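Local coordinates for hypothetical protein (Pectobacterium atrosepticum SCRI1043, PDB 2P7I) that probably transfers a methyl group from S-adenosylmethionine to an acceptor, as a class I methyltransferase, at residues M33-T38 / G225-G230. Sequence-based numbering, arbitrary orientation.
Sequences MVRAFT and GCYQLG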
HETATM    1  N   MSE B  33     -16.485 -13.764  -4.563  1.00 27.90           N
HETATM    2  CA  MSE B  33     -17.321 -13.115  -3.556  1.00 27.45           C
HETATM    3  C   MSE B  33     -17.880 -14.167  -2.579  1.00 25.94           C
HETATM    4  O   MSE B  33     -17.854 -13.974  -1.360  1.00 27.48           O
HETATM    5  CB  MSE B  33     -18.467 -12.361  -4.239  1.00 28.72           C
HETATM    6  CG  MSE B  33     -18.082 -10.991  -4.752  1.00 32.18           C
HETATM    7 SE   MSE B  33     -19.556 -10.267  -5.779  0.75 37.46          SE
HETATM    8  CE  MSE B  33     -18.656  -8.750  -6.352  1.00 37.21           C
ATOM      9  N   VAL B  34     -18.397 -15.278  -3.102  1.00 27.25           N
ATOM     10  CA  VAL B  34     -18.882 -16.373  -2.268  1.00 28.77           C
ATOM     11  C   VAL B  34     -17.739 -16.932  -1.407  1.00 28.78           C
ATOM     12  O   VAL B  34     -17.928 -17.151  -0.223  1.00 31.11           O
ATOM     13  CB  VAL B  34     -19.593 -17.469  -3.108  1.00 31.55           C
ATOM     14  CG1 VAL B  34     -19.971 -18.667  -2.237  1.00 30.62           C
ATOM     15  CG2 VAL B  34     -20.836 -16.884  -3.747  1.00 30.81           C
ATOM     16  N   ARG B  35     -16.557 -17.139  -1.981  1.00 27.85           N
ATOM     17  CA  ARG B  35     -15.367 -17.515  -1.184  0.50 28.97           C
ATOM     18  C   ARG B  35     -15.133 -16.521  -0.024  1.00 29.81           C
ATOM     19  O   ARG B  35     -14.919 -16.921   1.103  1.00 31.71           O
ATOM     20  CB  ARG B  35     -14.092 -17.637  -2.059  0.50 30.40           C
ATOM     21  CG  ARG B  35     -13.606 -19.079  -2.342  0.50 34.15           C
ATOM     22  CD  ARG B  35     -12.264 -19.123  -3.182  0.50 43.72           C
ATOM     23  NE  ARG B  35     -10.989 -19.188  -2.417  0.50 47.02           N
ATOM     24  CZ  ARG B  35      -9.766 -19.255  -2.982  0.50 44.86           C
ATOM     25  NH1 ARG B  35      -9.636 -19.229  -4.303  0.50 47.95           N
ATOM     26  NH2 ARG B  35      -8.652 -19.318  -2.244  0.50 32.76           N
ATOM     27  N   ALA B  36     -15.136 -15.231  -0.334  1.00 28.35           N
ATOM     28  CA  ALA B  36     -14.876 -14.171   0.637  1.00 29.34           C
ATOM     29  C   ALA B  36     -15.888 -14.192   1.787  1.00 27.98           C
ATOM     30  O   ALA B  36     -15.555 -13.919   2.934  1.00 28.26           O
ATOM     31  CB  ALA B  36     -14.905 -12.821  -0.076  1.00 25.19           C
ATOM     32  N   PHE B  37     -17.132 -14.492   1.455  1.00 26.81           N
ATOM     33  CA  PHE B  37     -18.221 -14.486   2.447  1.00 27.03           C
ATOM     34  C   PHE B  37     -18.229 -15.720   3.351  1.00 26.12           C
ATOM     35  O   PHE B  37     -18.662 -15.658   4.498  1.00 28.25           O
ATOM     36  CB  PHE B  37     -19.569 -14.481   1.731  1.00 24.70           C
ATOM     37  CG  PHE B  37     -19.880 -13.237   0.930  1.00 25.24           C
ATOM     38  CD1 PHE B  37     -19.070 -12.112   0.944  1.00 27.73           C
ATOM     39  CD2 PHE B  37     -21.055 -13.197   0.171  1.00 28.32           C
ATOM     40  CE1 PHE B  37     -19.396 -10.979   0.215  1.00 27.66           C
ATOM     41  CE2 PHE B  37     -21.413 -12.051  -0.563  1.00 28.78           C
ATOM     42  CZ  PHE B  37     -20.577 -10.956  -0.562  1.00 23.95           C
ATOM     43  N   THR B  38     -17.787 -16.847   2.806  1.00 28.56           N
ATOM     44  CA  THR B  38     -18.014 -18.160   3.422  1.00 27.47           C
ATOM     45  C   THR B  38     -17.596 -18.274   4.892  1.00 26.55           C
ATOM     46  O   THR B  38     -18.370 -18.762   5.698  1.00 27.52           O
ATOM     47  CB  THR B  38     -17.404 -19.278   2.573  1.00 29.94           C
ATOM     48  OG1 THR B  38     -18.155 -19.374   1.353  1.00 30.69           O
ATOM     49  CG2 THR B  38     -17.496 -20.623   3.297  1.00 31.92           C
ATOM     50  N   GLY B 225      -4.490 -16.585  -7.168  1.00 26.23           N
ATOM     51  CA  GLY B 225      -3.422 -15.735  -6.612  1.00 25.64           C
ATOM     52  C   GLY B 225      -3.833 -14.270  -6.443  1.00 24.26           C
ATOM     53  O   GLY B 225      -3.429 -13.593  -5.475  1.00 26.26           O
ATOM     54  N   CYS B 226      -4.617 -13.767  -7.384  1.00 25.24           N
ATOM     55  CA  CYS B 226      -5.115 -12.410  -7.323  1.00 26.61           C
ATOM     56  C   CYS B 226      -6.082 -12.270  -6.184  1.00 26.94           C
ATOM     57  O   CYS B 226      -6.146 -11.225  -5.570  1.00 26.56           O
ATOM     58  CB  CYS B 226      -5.819 -12.028  -8.615  1.00 27.02           C
ATOM     59  SG  CYS B 226      -4.693 -11.843 -10.066  1.00 29.92           S
ATOM     60  N   TYR B 227      -6.929 -13.269  -5.992  1.00 26.50           N
ATOM     61  CA  TYR B 227      -7.798 -13.294  -4.812  1.00 26.48           C
ATOM     62  C   TYR B 227      -7.000 -13.291  -3.495  1.00 25.72           C
ATOM     63  O   TYR B 227      -7.289 -12.543  -2.526  1.00 27.82           O
ATOM     64  CB  TYR B 227      -8.727 -14.512  -4.894  1.00 27.78           C
ATOM     65  CG  TYR B 227      -9.537 -14.724  -3.638  1.00 23.84           C
ATOM     66  CD1 TYR B 227     -10.640 -13.919  -3.359  1.00 31.80           C
ATOM     67  CD2 TYR B 227      -9.182 -15.689  -2.718  1.00 28.99           C
ATOM     68  CE1 TYR B 227     -11.408 -14.108  -2.205  1.00 33.99           C
ATOM     69  CE2 TYR B 227      -9.939 -15.875  -1.538  1.00 31.72           C
ATOM     70  CZ  TYR B 227     -11.037 -15.073  -1.281  1.00 35.70           C
ATOM     71  OH  TYR B 227     -11.776 -15.243  -0.119  1.00 29.70           O
ATOM     72  N   GLN B 228      -6.019 -14.164  -3.418  1.00 27.72           N
ATOM     73  CA  GLN B 228      -5.208 -14.304  -2.229  1.00 25.87           C
ATOM     74  C   GLN B 228      -4.454 -13.002  -1.939  1.00 28.49           C
ATOM     75  O   GLN B 228      -4.446 -12.524  -0.813  1.00 28.65           O
ATOM     76  CB  GLN B 228      -4.206 -15.426  -2.384  1.00 27.85           C
ATOM     77  CG  GLN B 228      -4.791 -16.816  -2.419  1.00 27.25           C
ATOM     78  CD  GLN B 228      -3.694 -17.823  -2.821  1.00 31.55           C
ATOM     79  OE1 GLN B 228      -2.918 -18.277  -1.990  1.00 45.74           O
ATOM     80  NE2 GLN B 228      -3.571 -18.059  -4.081  1.00 34.14           N
ATOM     81  N   LEU B 229      -3.785 -12.454  -2.954  1.00 28.57           N
ATOM     82  CA  LEU B 229      -3.054 -11.200  -2.748  1.00 27.46           C
ATOM     83  C   LEU B 229      -3.948 -10.011  -2.454  1.00 26.93           C
ATOM     84  O   LEU B 229      -3.557  -9.149  -1.696  1.00 25.40           O
ATOM     85  CB  LEU B 229      -2.168 -10.874  -3.945  1.00 28.90           C
ATOM     86  CG  LEU B 229      -1.140  -9.757  -3.693  1.00 29.93           C
ATOM     87  CD1 LEU B 229      -0.074 -10.190  -2.712  1.00 27.74           C
ATOM     88  CD2 LEU B 229      -0.571  -9.289  -5.044  1.00 30.66           C
ATOM     89  N   GLY B 230      -5.128  -9.958  -3.060  1.00 24.54           N
ATOM     90  CA  GLY B 230      -6.095  -8.920  -2.804  1.00 26.25           C
ATOM     91  C   GLY B 230      -6.441  -8.728  -1.364  1.00 26.66           C
ATOM     92  O   GLY B 230      -6.624  -7.598  -0.912  1.00 24.81           O
TER
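Tyr227 bridges two helices, its ring alongside the Arg35 side chain and its hydroxyl against the backbone of Ala36. Ala36 CA and Tyr227 CA lie 9.0 Å apart, and the ring fills that gap: its CG stands anti to the backbone N (chi1 173°), sending OH to within 3.4 Å of Ala36 CA. Ala36 N is equally near that oxygen, but the angle is too poor for a hydrogen bond. Along the CD2-CE2 side, in the Arg35 conformer described, one of two modelled, Tyr227 CD2 sits over the centre of one guanidinium face, 3.6 Å from Arg35 CZ, while Tyr227 CE2 meets Arg35 NE at 3.6 Å. The guanidinium and ring planes are inclined by 46°, an oblique contact, not a parallel stack. The arginine chain, bent at chi3 (93°), runs from the hydroxyl end of the ring toward CD2, and NH1 pairs with Asp224 in a salt bridge in that conformer. Phe32 meets the Tyr227 ring nearly parallel, and Ala36 rests on Ile199 of strand 192-201. The arrangement is helix-helix packing in which a tyrosine side chain spans the gap, joining helices 24-37 and 220-230 beside the seven-stranded sheet, whose 3-2-1-4-5-7-6 order marks the class I methyltransferase fold.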